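Local coordinates for protein Phikz039 (Pseudomonas phage phikz, PDB 3ZBQ) that is a phage-encoded member of the tubulin/FtsZ family, PhuZ, and carries guanosine-5'-diphosphate in its nucleotide pocket, at residues A[68-73]-A[106-111]. Residues are numbered along the deposited sequence; the frame is centred on the assembly and turned at random.
Sequences IGMGKD and GASGST. With GDP (guanosine-5'-diphosphate), chain B.
Gly106 meets Lys72 beside the ribose and phosphates of the nucleotide pocket, where 106-111 contributes to the glycine-rich tubulin signature loop (GGASGS here) that leads into helix 109-122. Glycine suits position 106 because a CB on this backbone would collide with O3A of guanosine-5'-diphosphate; its CA packs instead against C5' of the ribose, while the side chain of Lys72 passes alongside, CG 4.4 Å from Gly106 CA, and brings CE to 3.6 Å from the ribose O3'. The small methyl of Ala107 turns toward 68-73 and fits against the type I' turn running from Met70 to Asp73: its CB lies 3.4 Å from Asp73 N and also touches Lys72 CA and Met70 CB. No direct hydrogen bond links the two segments, so this fit is van der Waals packing. The backbone N-H groups of Ala107 and Ser108 both grip O3B of the nucleotide, the latter almost straight at 174°. Ser108 holds OG beside its own backbone N (chi1 -63°), where a small hydroxyl can hydrogen-bond a water, which in turn accepts from Met70 N and donates to O3B, bridging loop, serine and phosphate; Thr35 gives the hydroxyl a further partner. Met70 lays CB and CG near that OG, then bends away toward Ala77 and Leu80 of helix 74-81, which Asp73 N-caps by bonding Ala76 N. At Gly109 a side chain would be crowded by O2B, which accepts from Gly109 N at 2.8 Å. Two hydroxyls then fold back on the loop: Ser110 OG bonds Gly106 O from above the carbonyl plane, and Thr111 OG1 meets Ala107 O within the carbonyl plane at 2.8 Å.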
ATOM      1  N   ILE A  68     -19.769  -9.627  -2.234  1.00 11.22           N
ATOM      2  CA  ILE A  68     -19.446  -9.865  -3.634  1.00  9.50           C
ATOM      3  C   ILE A  68     -18.535  -8.779  -4.193  1.00 11.07           C
ATOM      4  O   ILE A  68     -18.515  -8.530  -5.398  1.00  6.98           O
ATOM      5  CB  ILE A  68     -20.723  -9.977  -4.477  1.00  8.08           C
ATOM      6  CG1 ILE A  68     -21.641  -8.774  -4.220  1.00  6.20           C
ATOM      7  CG2 ILE A  68     -21.440 -11.279  -4.152  1.00 11.88           C
ATOM      8  CD1 ILE A  68     -22.828  -8.664  -5.229  1.00 11.55           C
ATOM      9  N   GLY A  69     -17.764  -8.138  -3.313  1.00  6.43           N
ATOM     10  CA  GLY A  69     -16.842  -7.106  -3.747  1.00  6.65           C
ATOM     11  C   GLY A  69     -17.498  -5.751  -3.938  1.00  7.62           C
ATOM     12  O   GLY A  69     -18.715  -5.589  -3.761  1.00  8.87           O
ATOM     13  N   MET A  70     -16.689  -4.774  -4.330  1.00  6.63           N
ATOM     14  CA  MET A  70     -17.172  -3.416  -4.534  1.00  5.83           C
ATOM     15  C   MET A  70     -16.985  -2.938  -5.980  1.00  6.34           C
ATOM     16  O   MET A  70     -17.340  -1.810  -6.314  1.00  6.14           O
ATOM     17  CB  MET A  70     -16.495  -2.468  -3.535  1.00  5.30           C
ATOM     18  CG  MET A  70     -17.005  -2.641  -2.114  1.00  8.63           C
ATOM     19  SD  MET A  70     -18.631  -1.922  -1.861  1.00 14.13           S
ATOM     20  CE  MET A  70     -19.526  -3.366  -1.306  1.00 12.69           C
ATOM     21  N   GLY A  71     -16.441  -3.811  -6.829  1.00  6.90           N
ATOM     22  CA  GLY A  71     -16.242  -3.505  -8.236  1.00  6.01           C
ATOM     23  C   GLY A  71     -15.695  -2.123  -8.556  1.00  8.28           C
ATOM     24  O   GLY A  71     -16.289  -1.384  -9.334  1.00  4.64           O
ATOM     25  N   LYS A  72     -14.561  -1.779  -7.946  1.00  6.19           N
ATOM     26  CA  LYS A  72     -13.866  -0.505  -8.172  1.00  7.47           C
ATOM     27  C   LYS A  72     -14.637   0.759  -7.776  1.00  6.09           C
ATOM     28  O   LYS A  72     -14.257   1.869  -8.161  1.00  8.43           O
ATOM     29  CB  LYS A  72     -13.327  -0.416  -9.608  1.00  5.77           C
ATOM     30  CG  LYS A  72     -12.330  -1.508  -9.921  1.00  6.58           C
ATOM     31  CD  LYS A  72     -11.701  -1.281 -11.284  1.00  9.72           C
ATOM     32  CE  LYS A  72     -10.669  -2.358 -11.602  1.00 13.32           C
ATOM     33  NZ  LYS A  72     -11.282  -3.704 -11.758  1.00 14.84           N
ATOM     34  N   ASP A  73     -15.701   0.590  -6.995  1.00  7.53           N
ATOM     35  CA  ASP A  73     -16.462   1.727  -6.482  1.00  7.50           C
ATOM     36  C   ASP A  73     -15.871   2.131  -5.139  1.00  7.97           C
ATOM     37  O   ASP A  73     -16.306   1.648  -4.090  1.00  8.66           O
ATOM     38  CB  ASP A  73     -17.944   1.360  -6.315  1.00  9.29           C
ATOM     39  CG  ASP A  73     -18.837   2.581  -6.090  1.00 11.21           C
ATOM     40  OD1 ASP A  73     -18.366   3.591  -5.512  1.00  7.93           O
ATOM     41  OD2 ASP A  73     -20.018   2.522  -6.494  1.00 13.19           O
ATOM     42  N   GLY A 106      -8.161  -0.263  -7.090  1.00  5.95           N
ATOM     43  CA  GLY A 106      -9.368  -0.969  -6.720  1.00  5.55           C
ATOM     44  C   GLY A 106     -10.208  -0.179  -5.732  1.00  5.16           C
ATOM     45  O   GLY A 106     -10.005   1.024  -5.558  1.00  5.07           O
ATOM     46  N   ALA A 107     -11.163  -0.851  -5.092  1.00  6.87           N
ATOM     47  CA  ALA A 107     -12.107  -0.191  -4.189  1.00  6.45           C
ATOM     48  C   ALA A 107     -11.908  -0.563  -2.722  1.00  5.47           C
ATOM     49  O   ALA A 107     -12.012   0.285  -1.838  1.00  5.12           O
ATOM     50  CB  ALA A 107     -13.541  -0.511  -4.606  1.00  6.76           C
ATOM     51  N   SER A 108     -11.645  -1.841  -2.464  1.00  5.19           N
ATOM     52  CA  SER A 108     -11.641  -2.348  -1.100  1.00  5.16           C
ATOM     53  C   SER A 108     -10.276  -2.218  -0.457  1.00  4.86           C
ATOM     54  O   SER A 108     -10.158  -1.722   0.665  1.00  4.18           O
ATOM     55  CB  SER A 108     -12.116  -3.798  -1.069  1.00  5.59           C
ATOM     56  OG  SER A 108     -13.457  -3.869  -1.518  1.00  7.15           O
ATOM     57  N   GLY A 109      -9.234  -2.639  -1.171  1.00  3.73           N
ATOM     58  CA  GLY A 109      -7.896  -2.504  -0.615  1.00  4.33           C
ATOM     59  C   GLY A 109      -7.535  -1.046  -0.427  1.00  6.28           C
ATOM     60  O   GLY A 109      -6.884  -0.685   0.557  1.00  3.57           O
ATOM     61  N   SER A 110      -7.958  -0.200  -1.363  1.00  4.09           N
ATOM     62  CA  SER A 110      -7.584   1.215  -1.339  1.00  6.54           C
ATOM     63  C   SER A 110      -8.403   2.059  -0.361  1.00  4.95           C
ATOM     64  O   SER A 110      -8.207   3.272  -0.263  1.00  5.46           O
ATOM     65  CB  SER A 110      -7.708   1.815  -2.729  1.00  5.09           C
ATOM     66  OG  SER A 110      -9.080   1.979  -3.073  1.00  7.71           O
ATOM     67  N   THR A 111      -9.319   1.426   0.357  1.00  4.51           N
ATOM     68  CA  THR A 111     -10.043   2.106   1.429  1.00  4.89           C
ATOM     69  C   THR A 111      -9.769   1.421   2.765  1.00  5.91           C
ATOM     70  O   THR A 111      -9.398   2.086   3.732  1.00  6.28           O
ATOM     71  CB  THR A 111     -11.568   2.189   1.143  1.00  6.92           C
ATOM     72  OG1 THR A 111     -12.073   0.878   0.877  1.00  6.78           O
ATOM     73  CG2 THR A 111     -11.824   3.088  -0.057  1.00  5.96           C
TER
HETATM   74  PB  GDP B 999     -10.051  -4.470  -4.615  1.00  5.43           P
HETATM   75  O1B GDP B 999     -10.431  -5.879  -4.236  1.00  3.97           O
HETATM   76  O2B GDP B 999      -9.042  -3.910  -3.633  1.00  4.08           O
HETATM   77  O3B GDP B 999     -11.258  -3.568  -4.703  1.00  6.22           O
HETATM   78  O3A GDP B 999      -9.367  -4.428  -6.070  1.00  4.77           O
HETATM   79  PA  GDP B 999      -8.243  -5.438  -6.619  1.00  5.97           P
HETATM   80  O1A GDP B 999      -8.649  -6.889  -6.720  1.00  7.91           O
HETATM   81  O2A GDP B 999      -6.969  -5.281  -5.815  1.00  4.93           O
HETATM   82  O5' GDP B 999      -8.010  -4.881  -8.096  1.00  8.74           O
HETATM   83  C5' GDP B 999      -7.679  -3.517  -8.330  1.00  6.18           C
HETATM   84  C4' GDP B 999      -6.493  -3.452  -9.289  1.00  6.92           C
HETATM   85  O4' GDP B 999      -5.326  -3.953  -8.635  1.00  6.27           O
HETATM   86  C3' GDP B 999      -6.648  -4.318 -10.524  1.00  8.12           C
HETATM   87  O3' GDP B 999      -7.329  -3.591 -11.559  1.00  9.02           O
HETATM   88  C2' GDP B 999      -5.218  -4.633 -10.892  1.00  8.27           C
HETATM   89  O2' GDP B 999      -4.661  -3.535 -11.617  1.00  6.67           O
HETATM   90  C1' GDP B 999      -4.486  -4.630  -9.569  1.00  6.84           C
HETATM   91  N9  GDP B 999      -4.275  -5.995  -9.040  1.00  8.52           N
HETATM   92  C8  GDP B 999      -5.188  -6.839  -8.521  1.00  9.03           C
HETATM   93  N7  GDP B 999      -4.605  -7.995  -8.121  1.00  9.76           N
HETATM   94  C5  GDP B 999      -3.283  -7.892  -8.369  1.00 10.34           C
HETATM   95  C6  GDP B 999      -2.081  -8.740  -8.195  1.00 11.69           C
HETATM   96  O6  GDP B 999      -2.160  -9.883  -7.677  1.00 12.38           O
HETATM   97  N1  GDP B 999      -0.903  -8.228  -8.593  1.00 10.51           N
HETATM   98  C2  GDP B 999      -0.786  -7.001  -9.144  1.00  9.47           C
HETATM   99  N2  GDP B 999       0.430  -6.547  -9.540  1.00  8.51           N
HETATM  100  N3  GDP B 999      -1.839  -6.178  -9.331  1.00 10.14           N
HETATM  101  C4  GDP B 999      -3.080  -6.569  -8.970  1.00 10.66           C
HETATM  102  O   HOH W   1     -13.927  -4.761  -3.922  1.00  7.56           O